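Local coordinates for anti-sigma-I factor RsgI3 (Clostridium thermocellum, PDB 6QE7), which binds pectin through its extracellular pair of PA14 domains and probably holds the sigma factor SigI3 inactive until polysaccharide is sensed, at residues A156-D161 / D183-E188; A162-K167 / K193-W198; N177-K182 / P266-L271. One frame throughout, in Å; residues are numbered along the deposited sequence.

Contact 1 of 3, residues A156-D161 / D183-E188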
ATOM      1  N   ALA A 156      14.692  -0.264  11.074  1.00 40.47           N
ATOM      2  CA  ALA A 156      16.161  -0.250  11.054  1.00 38.85           C
ATOM      3  C   ALA A 156      16.620  -1.330  12.017  1.00 38.48           C
ATOM      4  O   ALA A 156      16.088  -1.402  13.146  1.00 35.11           O
ATOM      5  CB  ALA A 156      16.676   1.110  11.446  1.00 40.21           C
ATOM      6  N   GLU A 157      17.490  -2.189  11.519  1.00 38.05           N
ATOM      7  CA  GLU A 157      18.337  -3.055  12.356  1.00 36.53           C
ATOM      8  C   GLU A 157      19.751  -2.469  12.378  1.00 32.21           C
ATOM      9  O   GLU A 157      20.380  -2.330  11.279  1.00 37.26           O
ATOM     10  CB  GLU A 157      18.242  -4.471  11.837  1.00 36.01           C
ATOM     11  CG  GLU A 157      16.823  -4.922  11.495  1.00 46.15           C
ATOM     12  CD  GLU A 157      16.840  -6.157  10.586  1.00 42.29           C
ATOM     13  OE1 GLU A 157      17.103  -6.013   9.387  1.00 47.54           O
ATOM     14  OE2 GLU A 157      16.706  -7.279  11.106  1.00 59.68           O
ATOM     15  N   TYR A 158      20.268  -2.204  13.586  1.00 33.00           N
ATOM     16  CA  TYR A 158      21.668  -1.729  13.799  1.00 36.60           C
ATOM     17  C   TYR A 158      22.564  -2.887  14.224  1.00 34.63           C
ATOM     18  O   TYR A 158      22.215  -3.618  15.136  1.00 40.22           O
ATOM     19  CB  TYR A 158      21.699  -0.601  14.812  1.00 30.93           C
ATOM     20  CG  TYR A 158      21.133   0.644  14.228  1.00 32.63           C
ATOM     21  CD1 TYR A 158      19.792   0.764  13.957  1.00 36.86           C
ATOM     22  CD2 TYR A 158      21.942   1.702  13.919  1.00 35.89           C
ATOM     23  CE1 TYR A 158      19.267   1.946  13.457  1.00 37.42           C
ATOM     24  CE2 TYR A 158      21.444   2.866  13.364  1.00 35.62           C
ATOM     25  CZ  TYR A 158      20.097   2.979  13.085  1.00 38.73           C
ATOM     26  OH  TYR A 158      19.608   4.122  12.488  1.00 33.28           O
ATOM     27  N   TYR A 159      23.698  -3.034  13.550  1.00 38.33           N
ATOM     28  CA  TYR A 159      24.660  -4.122  13.806  1.00 37.38           C
ATOM     29  C   TYR A 159      25.964  -3.587  14.380  1.00 37.68           C
ATOM     30  O   TYR A 159      26.420  -2.494  13.974  1.00 30.79           O
ATOM     31  CB  TYR A 159      24.909  -4.925  12.531  1.00 40.53           C
ATOM     32  CG  TYR A 159      23.688  -5.659  12.070  1.00 40.84           C
ATOM     33  CD1 TYR A 159      22.759  -5.010  11.276  1.00 41.55           C
ATOM     34  CD2 TYR A 159      23.409  -6.937  12.502  1.00 43.44           C
ATOM     35  CE1 TYR A 159      21.622  -5.660  10.830  1.00 40.59           C
ATOM     36  CE2 TYR A 159      22.297  -7.619  12.033  1.00 47.32           C
ATOM     37  CZ  TYR A 159      21.387  -6.949  11.225  1.00 43.90           C
ATOM     38  OH  TYR A 159      20.268  -7.514  10.749  1.00 37.40           O
ATOM     39  N   GLY A 160      26.600  -4.416  15.220  1.00 42.52           N
ATOM     40  CA  GLY A 160      27.904  -4.131  15.858  1.00 39.43           C
ATOM     41  C   GLY A 160      29.077  -4.666  15.066  1.00 41.94           C
ATOM     42  O   GLY A 160      30.148  -4.845  15.643  1.00 44.64           O
ATOM     43  N   ASP A 161      28.958  -4.738  13.751  1.00 47.06           N
ATOM     44  CA  ASP A 161      30.114  -5.052  12.871  1.00 41.11           C
ATOM     45  C   ASP A 161      29.823  -4.483  11.481  1.00 41.10           C
ATOM     46  O   ASP A 161      28.714  -3.991  11.267  1.00 45.06           O
ATOM     47  CB  ASP A 161      30.262  -6.573  12.856  1.00 50.25           C
ATOM     48  CG  ASP A 161      28.961  -7.264  12.410  1.00 56.52           C
ATOM     49  OD1 ASP A 161      28.519  -7.016  11.263  1.00 49.80           O
ATOM     50  OD2 ASP A 161      28.364  -8.005  13.232  1.00 46.62           O
ATOM     51  N   ASP A 183      30.191  10.283  16.681  1.00 65.66           N
ATOM     52  CA  ASP A 183      29.375   9.694  17.796  1.00 52.00           C
ATOM     53  C   ASP A 183      28.545   8.561  17.212  1.00 49.49           C
ATOM     54  O   ASP A 183      27.392   8.795  16.805  1.00 53.19           O
ATOM     55  CB  ASP A 183      28.467  10.727  18.465  1.00 54.23           C
ATOM     56  CG  ASP A 183      29.144  12.088  18.563  1.00 68.39           C
ATOM     57  OD1 ASP A 183      29.171  12.831  17.532  1.00 71.29           O
ATOM     58  OD2 ASP A 183      29.686  12.374  19.653  1.00 62.98           O
ATOM     59  N   PHE A 184      29.121   7.381  17.116  1.00 52.56           N
ATOM     60  CA  PHE A 184      28.515   6.252  16.364  1.00 41.95           C
ATOM     61  C   PHE A 184      27.163   5.907  16.946  1.00 36.00           C
ATOM     62  O   PHE A 184      26.967   5.824  18.141  1.00 38.16           O
ATOM     63  CB  PHE A 184      29.434   5.028  16.353  1.00 43.78           C
ATOM     64  CG  PHE A 184      30.787   5.311  15.764  1.00 38.84           C
ATOM     65  CD1 PHE A 184      30.902   5.699  14.449  1.00 37.49           C
ATOM     66  CD2 PHE A 184      31.909   5.355  16.572  1.00 39.36           C
ATOM     67  CE1 PHE A 184      32.133   6.002  13.903  1.00 38.07           C
ATOM     68  CE2 PHE A 184      33.142   5.637  16.032  1.00 35.38           C
ATOM     69  CZ  PHE A 184      33.265   5.917  14.692  1.00 41.50           C
ATOM     70  N   PRO A 185      26.188   5.536  16.102  1.00 37.10           N
ATOM     71  CA  PRO A 185      24.885   5.149  16.609  1.00 35.86           C
ATOM     72  C   PRO A 185      24.843   3.842  17.416  1.00 33.54           C
ATOM     73  O   PRO A 185      23.818   3.507  18.041  1.00 31.07           O
ATOM     74  CB  PRO A 185      23.993   5.144  15.351  1.00 38.91           C
ATOM     75  CG  PRO A 185      24.966   4.866  14.233  1.00 41.61           C
ATOM     76  CD  PRO A 185      26.289   5.501  14.650  1.00 41.58           C
ATOM     77  N   VAL A 186      25.931   3.096  17.440  1.00 36.94           N
ATOM     78  CA  VAL A 186      25.970   1.749  18.054  1.00 36.11           C
ATOM     79  C   VAL A 186      27.175   1.807  18.996  1.00 40.39           C
ATOM     80  O   VAL A 186      28.212   2.283  18.527  1.00 37.67           O
ATOM     81  CB  VAL A 186      26.139   0.666  16.967  1.00 38.11           C
ATOM     82  CG1 VAL A 186      26.121  -0.749  17.537  1.00 32.16           C
ATOM     83  CG2 VAL A 186      25.083   0.798  15.910  1.00 43.72           C
ATOM     84  N   GLY A 187      27.009   1.419  20.246  1.00 45.23           N
ATOM     85  CA  GLY A 187      28.112   1.364  21.227  1.00 51.86           C
ATOM     86  C   GLY A 187      28.892   0.068  21.150  1.00 51.60           C
ATOM     87  O   GLY A 187      28.479  -0.873  20.437  1.00 43.91           O
ATOM     88  N   GLU A 188      30.010  -0.002  21.865  1.00 43.88           N
ATOM     89  CA  GLU A 188      30.829  -1.231  21.994  1.00 39.89           C
ATOM     90  C   GLU A 188      31.280  -1.727  20.612  1.00 36.15           C
ATOM     91  O   GLU A 188      31.061  -2.903  20.309  1.00 34.55           O
ATOM     92  CB  GLU A 188      30.084  -2.394  22.675  1.00 41.71           C
ATOM     93  CG  GLU A 188      29.517  -2.129  24.068  1.00 44.67           C
ATOM     94  CD  GLU A 188      28.010  -1.913  24.061  1.00 64.67           C
ATOM     95  OE1 GLU A 188      27.383  -2.152  22.995  1.00 56.85           O
ATOM     96  OE2 GLU A 188      27.458  -1.526  25.110  1.00 70.37           O
TER

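Contact 2 of 3, residues A162-K167 / K193-W198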
ATOM      1  N   ALA A 162      30.719  -4.629  10.514  1.00 46.09           N
ATOM      2  CA  ALA A 162      30.500  -4.011   9.183  1.00 43.39           C
ATOM      3  C   ALA A 162      29.811  -4.986   8.241  1.00 42.28           C
ATOM      4  O   ALA A 162      29.730  -4.594   7.089  1.00 45.77           O
ATOM      5  CB  ALA A 162      31.780  -3.577   8.547  1.00 40.94           C
ATOM      6  N   GLU A 163      29.352  -6.155   8.710  1.00 39.19           N
ATOM      7  CA  GLU A 163      28.978  -7.305   7.848  1.00 45.52           C
ATOM      8  C   GLU A 163      27.540  -7.722   8.149  1.00 43.47           C
ATOM      9  O   GLU A 163      27.162  -8.802   7.743  1.00 38.24           O
ATOM     10  CB  GLU A 163      29.977  -8.456   8.049  1.00 60.97           C
ATOM     11  CG  GLU A 163      31.290  -8.249   7.271  1.00 76.51           C
ATOM     12  CD  GLU A 163      32.261  -9.416   7.057  1.00 77.45           C
ATOM     13  OE1 GLU A 163      32.060 -10.520   7.650  1.00 75.13           O
ATOM     14  OE2 GLU A 163      33.231  -9.216   6.270  1.00 73.66           O
ATOM     15  N   LEU A 164      26.761  -6.845   8.781  1.00 44.63           N
ATOM     16  CA  LEU A 164      25.329  -7.071   9.117  1.00 43.84           C
ATOM     17  C   LEU A 164      25.207  -8.402   9.872  1.00 48.73           C
ATOM     18  O   LEU A 164      24.121  -9.077   9.772  1.00 42.42           O
ATOM     19  CB  LEU A 164      24.486  -7.011   7.836  1.00 40.99           C
ATOM     20  CG  LEU A 164      24.595  -5.681   7.065  1.00 43.51           C
ATOM     21  CD1 LEU A 164      24.054  -5.792   5.646  1.00 43.34           C
ATOM     22  CD2 LEU A 164      23.890  -4.571   7.814  1.00 42.47           C
ATOM     23  N   LYS A 165      26.185  -8.715  10.737  1.00 43.21           N
ATOM     24  CA  LYS A 165      26.138 -10.003  11.503  1.00 46.88           C
ATOM     25  C   LYS A 165      25.578  -9.810  12.914  1.00 42.88           C
ATOM     26  O   LYS A 165      24.563 -10.416  13.237  1.00 48.20           O
ATOM     27  CB  LYS A 165      27.515 -10.680  11.505  1.00 60.56           C
ATOM     28  CG  LYS A 165      27.873 -11.440  10.229  1.00 58.99           C
ATOM     29  CD  LYS A 165      29.100 -12.338  10.370  1.00 56.41           C
ATOM     30  CE  LYS A 165      29.754 -12.487   9.014  1.00 70.35           C
ATOM     31  NZ  LYS A 165      30.848 -13.479   9.002  1.00 71.98           N
ATOM     32  N   ASP A 166      26.224  -9.032  13.779  1.00 42.58           N
ATOM     33  CA  ASP A 166      25.892  -8.996  15.226  1.00 41.10           C
ATOM     34  C   ASP A 166      24.811  -7.933  15.459  1.00 47.27           C
ATOM     35  O   ASP A 166      25.149  -6.708  15.418  1.00 44.28           O
ATOM     36  CB  ASP A 166      27.135  -8.669  16.058  1.00 45.53           C
ATOM     37  CG  ASP A 166      26.779  -8.551  17.525  1.00 47.17           C
ATOM     38  OD1 ASP A 166      25.900  -9.296  17.963  1.00 45.48           O
ATOM     39  OD2 ASP A 166      27.407  -7.756  18.219  1.00 56.06           O
ATOM     40  N   LYS A 167      23.559  -8.336  15.675  1.00 40.96           N
ATOM     41  CA  LYS A 167      22.444  -7.362  15.676  1.00 51.33           C
ATOM     42  C   LYS A 167      22.346  -6.756  17.069  1.00 48.96           C
ATOM     43  O   LYS A 167      22.323  -7.472  17.984  1.00 51.69           O
ATOM     44  CB  LYS A 167      21.090  -7.979  15.311  1.00 51.42           C
ATOM     45  CG  LYS A 167      19.943  -6.969  15.243  1.00 51.16           C
ATOM     46  CD  LYS A 167      18.551  -7.596  15.297  1.00 61.46           C
ATOM     47  CE  LYS A 167      18.226  -8.362  14.034  1.00 63.60           C
ATOM     48  NZ  LYS A 167      17.292  -9.478  14.300  1.00 71.54           N
ATOM     49  N   LYS A 193      33.384   0.247  13.344  1.00 41.17           N
ATOM     50  CA  LYS A 193      32.825  -0.618  12.284  1.00 38.38           C
ATOM     51  C   LYS A 193      31.424  -0.964  12.805  1.00 38.39           C
ATOM     52  O   LYS A 193      31.306  -1.573  13.910  1.00 39.38           O
ATOM     53  CB  LYS A 193      33.704  -1.850  11.965  1.00 39.51           C
ATOM     54  CG  LYS A 193      34.766  -1.645  10.889  1.00 41.80           C
ATOM     55  CD  LYS A 193      35.876  -2.751  10.786  1.00 42.14           C
ATOM     56  CE  LYS A 193      37.226  -2.163  10.378  1.00 48.29           C
ATOM     57  NZ  LYS A 193      38.172  -3.124   9.736  1.00 50.18           N
ATOM     58  N   PHE A 194      30.406  -0.567  12.060  1.00 36.43           N
ATOM     59  CA  PHE A 194      29.002  -0.928  12.339  1.00 36.32           C
ATOM     60  C   PHE A 194      28.278  -0.903  10.976  1.00 37.36           C
ATOM     61  O   PHE A 194      28.842  -0.486   9.927  1.00 33.84           O
ATOM     62  CB  PHE A 194      28.413  -0.007  13.411  1.00 36.85           C
ATOM     63  CG  PHE A 194      27.987   1.352  12.901  1.00 35.28           C
ATOM     64  CD1 PHE A 194      28.878   2.400  12.845  1.00 31.55           C
ATOM     65  CD2 PHE A 194      26.718   1.536  12.362  1.00 41.58           C
ATOM     66  CE1 PHE A 194      28.489   3.621  12.329  1.00 38.90           C
ATOM     67  CE2 PHE A 194      26.327   2.756  11.855  1.00 36.45           C
ATOM     68  CZ  PHE A 194      27.211   3.806  11.856  1.00 39.85           C
ATOM     69  N   SER A 195      27.043  -1.365  10.956  1.00 35.11           N
ATOM     70  CA  SER A 195      26.265  -1.447   9.693  1.00 33.46           C
ATOM     71  C   SER A 195      24.779  -1.345  10.060  1.00 32.42           C
ATOM     72  O   SER A 195      24.420  -1.560  11.273  1.00 31.39           O
ATOM     73  CB  SER A 195      26.690  -2.755   8.962  1.00 33.11           C
ATOM     74  OG  SER A 195      26.485  -3.886   9.820  1.00 35.48           O
ATOM     75  N   VAL A 196      23.930  -1.028   9.086  1.00 27.47           N
ATOM     76  CA  VAL A 196      22.473  -0.796   9.311  1.00 31.60           C
ATOM     77  C   VAL A 196      21.707  -1.379   8.122  1.00 33.47           C
ATOM     78  O   VAL A 196      22.220  -1.286   7.014  1.00 30.62           O
ATOM     79  CB  VAL A 196      22.152   0.705   9.442  1.00 32.44           C
ATOM     80  CG1 VAL A 196      20.796   0.939  10.072  1.00 34.30           C
ATOM     81  CG2 VAL A 196      23.238   1.429  10.220  1.00 39.00           C
ATOM     82  N   ARG A 197      20.546  -1.966   8.392  1.00 37.64           N
ATOM     83  CA  ARG A 197      19.553  -2.372   7.361  1.00 37.25           C
ATOM     84  C   ARG A 197      18.222  -1.672   7.679  1.00 33.68           C
ATOM     85  O   ARG A 197      17.765  -1.790   8.784  1.00 32.01           O
ATOM     86  CB  ARG A 197      19.309  -3.878   7.301  1.00 34.00           C
ATOM     87  CG  ARG A 197      18.186  -4.214   6.329  1.00 34.06           C
ATOM     88  CD  ARG A 197      17.920  -5.686   6.123  1.00 34.09           C
ATOM     89  NE  ARG A 197      19.138  -6.431   5.813  1.00 37.86           N
ATOM     90  CZ  ARG A 197      19.771  -7.183   6.699  1.00 35.90           C
ATOM     91  NH1 ARG A 197      19.323  -7.286   7.938  1.00 39.15           N
ATOM     92  NH2 ARG A 197      20.826  -7.857   6.330  1.00 39.00           N
ATOM     93  N   TRP A 198      17.734  -0.868   6.745  1.00 31.61           N
ATOM     94  CA  TRP A 198      16.388  -0.272   6.687  1.00 31.72           C
ATOM     95  C   TRP A 198      15.564  -1.098   5.706  1.00 32.75           C
ATOM     96  O   TRP A 198      16.025  -1.333   4.584  1.00 34.86           O
ATOM     97  CB  TRP A 198      16.465   1.171   6.219  1.00 29.90           C
ATOM     98  CG  TRP A 198      17.186   2.097   7.161  1.00 32.93           C
ATOM     99  CD1 TRP A 198      16.641   2.773   8.223  1.00 35.00           C
ATOM    100  CD2 TRP A 198      18.555   2.539   7.062  1.00 33.07           C
ATOM    101  NE1 TRP A 198      17.604   3.544   8.833  1.00 35.45           N
ATOM    102  CE2 TRP A 198      18.784   3.423   8.138  1.00 34.70           C
ATOM    103  CE3 TRP A 198      19.622   2.233   6.212  1.00 31.73           C
ATOM    104  CZ2 TRP A 198      20.035   4.007   8.360  1.00 35.45           C
ATOM    105  CZ3 TRP A 198      20.858   2.784   6.448  1.00 31.40           C
ATOM    106  CH2 TRP A 198      21.048   3.694   7.477  1.00 31.47           C
TER
HETATM  107  O   HOH W   1      22.103  -9.429   8.352  1.00 42.01           O

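Contact 3 of 3, residues N177-K182 / P266-L271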
ATOM      1  N   ASN A 177      18.631   9.856   6.789  1.00 32.41           N
ATOM      2  CA  ASN A 177      19.255  11.191   6.741  1.00 37.77           C
ATOM      3  C   ASN A 177      20.130  11.381   7.976  1.00 30.87           C
ATOM      4  O   ASN A 177      19.650  12.001   8.951  1.00 37.40           O
ATOM      5  CB  ASN A 177      18.185  12.281   6.714  1.00 38.14           C
ATOM      6  CG  ASN A 177      18.779  13.623   6.351  1.00 41.90           C
ATOM      7  OD1 ASN A 177      19.970  13.720   6.015  1.00 45.36           O
ATOM      8  ND2 ASN A 177      17.974  14.660   6.499  1.00 34.90           N
ATOM      9  N   PHE A 178      21.293  10.764   7.985  1.00 35.41           N
ATOM     10  CA  PHE A 178      22.136  10.669   9.201  1.00 35.03           C
ATOM     11  C   PHE A 178      23.530  11.203   8.897  1.00 36.15           C
ATOM     12  O   PHE A 178      24.159  10.858   7.856  1.00 43.74           O
ATOM     13  CB  PHE A 178      22.156   9.241   9.732  1.00 42.03           C
ATOM     14  CG  PHE A 178      20.855   8.795  10.346  1.00 42.32           C
ATOM     15  CD1 PHE A 178      20.449   9.281  11.576  1.00 39.95           C
ATOM     16  CD2 PHE A 178      20.013   7.905   9.672  1.00 46.28           C
ATOM     17  CE1 PHE A 178      19.294   8.817  12.173  1.00 38.72           C
ATOM     18  CE2 PHE A 178      18.828   7.466  10.248  1.00 35.67           C
ATOM     19  CZ  PHE A 178      18.457   7.953  11.484  1.00 45.84           C
ATOM     20  N   ASN A 179      23.931  12.167   9.715  1.00 42.18           N
ATOM     21  CA  ASN A 179      25.319  12.671   9.836  1.00 52.65           C
ATOM     22  C   ASN A 179      25.743  12.304  11.267  1.00 50.14           C
ATOM     23  O   ASN A 179      25.376  13.035  12.228  1.00 43.45           O
ATOM     24  CB  ASN A 179      25.393  14.153   9.485  1.00 54.18           C
ATOM     25  CG  ASN A 179      26.749  14.762   9.784  1.00 58.83           C
ATOM     26  OD1 ASN A 179      27.804  14.227   9.456  1.00 53.19           O
ATOM     27  ND2 ASN A 179      26.733  15.937  10.372  1.00 75.84           N
ATOM     28  N   TRP A 180      26.345  11.137  11.462  1.00 39.91           N
ATOM     29  CA  TRP A 180      26.669  10.688  12.843  1.00 44.19           C
ATOM     30  C   TRP A 180      27.980  11.305  13.355  1.00 52.04           C
ATOM     31  O   TRP A 180      28.011  11.596  14.565  1.00 71.24           O
ATOM     32  CB  TRP A 180      26.667   9.184  12.930  1.00 42.68           C
ATOM     33  CG  TRP A 180      25.282   8.625  12.946  1.00 43.22           C
ATOM     34  CD1 TRP A 180      24.285   8.887  13.831  1.00 39.91           C
ATOM     35  CD2 TRP A 180      24.749   7.697  12.000  1.00 41.14           C
ATOM     36  NE1 TRP A 180      23.175   8.163  13.514  1.00 39.64           N
ATOM     37  CE2 TRP A 180      23.445   7.398  12.418  1.00 44.85           C
ATOM     38  CE3 TRP A 180      25.247   7.096  10.836  1.00 38.90           C
ATOM     39  CZ2 TRP A 180      22.637   6.512  11.705  1.00 47.81           C
ATOM     40  CZ3 TRP A 180      24.455   6.222  10.141  1.00 42.60           C
ATOM     41  CH2 TRP A 180      23.165   5.919  10.579  1.00 43.99           C
ATOM     42  N   ASP A 181      28.942  11.665  12.496  1.00 62.83           N
ATOM     43  CA  ASP A 181      29.882  12.781  12.837  1.00 79.69           C
ATOM     44  C   ASP A 181      30.721  12.356  14.043  1.00 90.37           C
ATOM     45  O   ASP A 181      30.773  13.183  14.987  1.00 76.48           O
ATOM     46  CB  ASP A 181      29.148  14.043  13.338  1.00 73.87           C
ATOM     47  CG  ASP A 181      29.290  15.333  12.544  1.00 74.17           C
ATOM     48  OD1 ASP A 181      29.865  15.316  11.428  1.00 75.53           O
ATOM     49  OD2 ASP A 181      28.767  16.360  13.053  1.00 72.34           O
ATOM     50  N   LYS A 182      31.145  11.076  14.052  1.00 90.88           N
ATOM     51  CA  LYS A 182      32.071  10.387  15.001  1.00 80.91           C
ATOM     52  C   LYS A 182      31.379   9.797  16.246  1.00 79.03           C
ATOM     53  O   LYS A 182      32.024   8.897  16.833  1.00 84.16           O
ATOM     54  CB  LYS A 182      33.238  11.276  15.456  1.00 94.64           C
ATOM     55  CG  LYS A 182      34.577  10.558  15.437  1.00100.22           C
ATOM     56  CD  LYS A 182      34.926  10.041  14.037  1.00103.12           C
ATOM     57  CE  LYS A 182      35.688   8.732  14.060  1.00112.90           C
ATOM     58  NZ  LYS A 182      36.007   8.195  12.711  1.00105.94           N
ATOM     59  N   PRO A 266      33.989   8.764  10.228  1.00 56.34           N
ATOM     60  CA  PRO A 266      32.795   9.356  10.827  1.00 53.03           C
ATOM     61  C   PRO A 266      31.630   9.032   9.880  1.00 47.73           C
ATOM     62  O   PRO A 266      31.837   9.152   8.642  1.00 38.41           O
ATOM     63  CB  PRO A 266      33.073  10.860  10.889  1.00 56.80           C
ATOM     64  CG  PRO A 266      34.201  11.089   9.888  1.00 64.05           C
ATOM     65  CD  PRO A 266      34.963   9.783   9.794  1.00 64.74           C
ATOM     66  N   ALA A 267      30.525   8.512  10.449  1.00 43.04           N
ATOM     67  CA  ALA A 267      29.482   7.810   9.665  1.00 39.85           C
ATOM     68  C   ALA A 267      28.501   8.854   9.119  1.00 39.54           C
ATOM     69  O   ALA A 267      28.156   9.792   9.844  1.00 40.51           O
ATOM     70  CB  ALA A 267      28.762   6.790  10.482  1.00 44.79           C
ATOM     71  N   PHE A 268      28.027   8.637   7.905  1.00 43.06           N
ATOM     72  CA  PHE A 268      27.090   9.539   7.200  1.00 43.06           C
ATOM     73  C   PHE A 268      26.341   8.700   6.188  1.00 38.48           C
ATOM     74  O   PHE A 268      27.022   8.035   5.427  1.00 38.88           O
ATOM     75  CB  PHE A 268      27.871  10.623   6.465  1.00 37.71           C
ATOM     76  CG  PHE A 268      27.127  11.783   5.877  1.00 43.77           C
ATOM     77  CD1 PHE A 268      26.503  11.673   4.644  1.00 51.00           C
ATOM     78  CD2 PHE A 268      27.113  13.021   6.515  1.00 53.49           C
ATOM     79  CE1 PHE A 268      25.847  12.765   4.083  1.00 52.22           C
ATOM     80  CE2 PHE A 268      26.471  14.121   5.947  1.00 52.92           C
ATOM     81  CZ  PHE A 268      25.854  13.993   4.721  1.00 51.77           C
ATOM     82  N   ILE A 269      25.024   8.800   6.157  1.00 40.43           N
ATOM     83  CA  ILE A 269      24.241   8.304   4.988  1.00 41.58           C
ATOM     84  C   ILE A 269      22.935   9.102   4.833  1.00 32.43           C
ATOM     85  O   ILE A 269      22.163   9.252   5.829  1.00 33.87           O
ATOM     86  CB  ILE A 269      24.017   6.787   5.121  1.00 39.01           C
ATOM     87  CG1 ILE A 269      23.189   6.249   3.937  1.00 43.17           C
ATOM     88  CG2 ILE A 269      23.407   6.514   6.486  1.00 35.82           C
ATOM     89  CD1 ILE A 269      23.084   4.795   3.888  1.00 40.69           C
ATOM     90  N   LYS A 270      22.715   9.622   3.629  1.00 44.83           N
ATOM     91  CA  LYS A 270      21.416  10.246   3.202  1.00 42.99           C
ATOM     92  C   LYS A 270      20.883   9.419   2.027  1.00 37.92           C
ATOM     93  O   LYS A 270      21.735   9.007   1.225  1.00 36.93           O
ATOM     94  CB  LYS A 270      21.610  11.700   2.760  1.00 45.42           C
ATOM     95  CG  LYS A 270      21.991  12.713   3.840  1.00 58.15           C
ATOM     96  CD  LYS A 270      22.439  14.083   3.297  1.00 67.35           C
ATOM     97  CE  LYS A 270      22.391  15.248   4.287  1.00 75.57           C
ATOM     98  NZ  LYS A 270      22.675  14.880   5.704  1.00 65.59           N
ATOM     99  N   LEU A 271      19.551   9.207   1.933  1.00 37.68           N
ATOM    100  CA  LEU A 271      18.866   8.625   0.727  1.00 30.20           C
ATOM    101  C   LEU A 271      18.013   9.741   0.157  1.00 30.57           C
ATOM    102  O   LEU A 271      17.217  10.341   0.927  1.00 31.87           O
ATOM    103  CB  LEU A 271      18.041   7.369   1.072  1.00 30.10           C
ATOM    104  CG  LEU A 271      17.241   6.743  -0.075  1.00 28.47           C
ATOM    105  CD1 LEU A 271      18.167   6.054  -1.076  1.00 29.32           C
ATOM    106  CD2 LEU A 271      16.210   5.788   0.438  1.00 27.73           C
TER

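Contact 1 of 3, residues A156-D161 / D183-E188
Apolar contacts join the end of strand 154-159 to the loop 183-188, and they centre on Y158. Its CB points at the loop, and CG stands anti to the carbonyl carbon (chi1 -72°), so the side chain offers both its root and its ring to two consecutive residues. V186 comes in at the ring edge, near the ring plane, with CG2 3.8 Å from Y158 CB and the same 3.8 Å from Y158 CD2. P185 meets the ring obliquely, with its CB 4.0 Å from Y158 CE2 and its CG 4.1 Å from the same carbon. The two side chains cross at about a right angle, and CE2 is the ring carbon the proline touches.

Against the backbone, V186 uses its other branch. CG1, anti to the backbone N (chi1 -177°), lies 4.0 Å from Y159 O and 4.2 Å from G160 CA. The two main chains stay well apart, with G160 CA and V186 CA 6.6 Å from each other, so the valine spans the gap by side chain alone.

Polar groups find their partners elsewhere. Y159 starts away from the loop, and its OH, like E157 OE1, bonds to R197 NH1. R168 grips the far end of the loop through G187 O and a salt bridge to E188 OE1. On the strand side, Y158 stacks with F169 and makes a cation-pi contact with R171.

With W180 also touching both Y158 and P185, the result is a small buried apolar cluster in the second PA14 domain, a beta-sandwich in which the connection from strand 177-179 of one sheet to strand 193-202 of the other closes over the end of strand 154-159.

Contact 2 of 3, residues A162-K167 / K193-W198
S195 OG receives the backbone N-H of L164 at 3.1 Å, a bent bond with an N-H...acceptor angle of 139°. The hydroxyl oxygen occupies the crowded position between the backbone N and the carbonyl carbon (chi1 57°), which turns it toward the loop. L164 then folds its own side chain down beside the same serine: CG is anti to the carbonyl carbon (chi1 -58°), and CD2 comes to 3.4 Å from S195 OG and 3.5 Å from S195 CB. The other methyl, CD1, approaches the guanidinium of R197 obliquely, 3.9 Å from R197 NH2. R197 NH2 donates to a water 2.9 Å away, lying in the guanidinium plane at its edge, and the water in turn donates to L164 O at 2.5 Å. The leucine is thus held at its backbone N by serine, at its O through water, and along its side chain by both partners. Farther back, A162 CB rests 4.3 Å from K193 CG, although the end of the lysine leads away.

Residues 162-166 form the connection of the beta-hairpin of strands 154-159 and 167-173, and here it bends over strand 193-202, the other neighbour of 154-159 in the sheet of the second PA14 domain.

The second shell fixes both sides. The S195 hydroxyl donates to D161 O, its strongest partner, while accepting from L164. The D161 carboxylate organises the loop: OD1 takes the N-H of E163, an Asx turn, and that of K165, and OD2 takes the N-H of D166. R197, its chain bent at chi3, is positioned by salt bridges from NE to E259 and from NH1 to E157, with Y159 OH a further partner of NH1. On the loop's outer side, K165 NZ pairs with E163 OE1 at 3.5 Å.

Contact 3 of 3, residues N177-K182 / P266-L271
A267 O is gripped twice: W180 N donates at 2.8 Å, from above the carbonyl plane and with a bent N-H...acceptor angle of 139°, and D181 N adds a weak bond at 3.3 Å. Beyond it the strands run antiparallel, F178 and I269 forming the hydrogen-bonded pair. F178 N reaches I269 O at 2.8 Å, nearly straight at 167°, and I269 N returns to F178 O at 2.8 Å, in the carbonyl plane.

On one face N177 and K270 lie side by side, and K270 NZ bonds to N177 OD1 at 3.0 Å in the amide's carbonyl plane. N179 OD1 meets the F268 ring at its edge, 3.3 Å from CD2, whereas F178 O sits over one face of that ring.

F178 and I269 share the other face, and W180, past the strand, adds its ring: its edge meets A267, with CE3 3.5 Å from A267 CB, CZ3 lies 3.8 Å from I269 CG2, and F178 CB packs over one face of the indole.

Main-chain bonds therefore set the register; the face of N177, N179 and K270 mixes polar ends with the F268 ring, whereas F178, W180 and I269 pack against F194 and W198.

In the fold
From the N terminus, strand 154-159 enters contact 1 and the turn that follows it enters contact 2. The chain then crosses to the second sheet at 177-182, the first half of contact 3, before the loop 183-188 returns to close contact 1 over 21 intervening residues. Strand 193-202 closes contact 2 over 25, and strand 268-274 closes contact 3 over 83. No contact nests in another: each pair crosses. Contacts 1 and 2 share a sheet, their centres about 7 Å apart, with D161 of contact 1 bonded into contact 2. Contact 3 belongs to the facing sheet; W180 meets P185 and F194, and W198 meets F178 and I269, joining the two sheets of the domain.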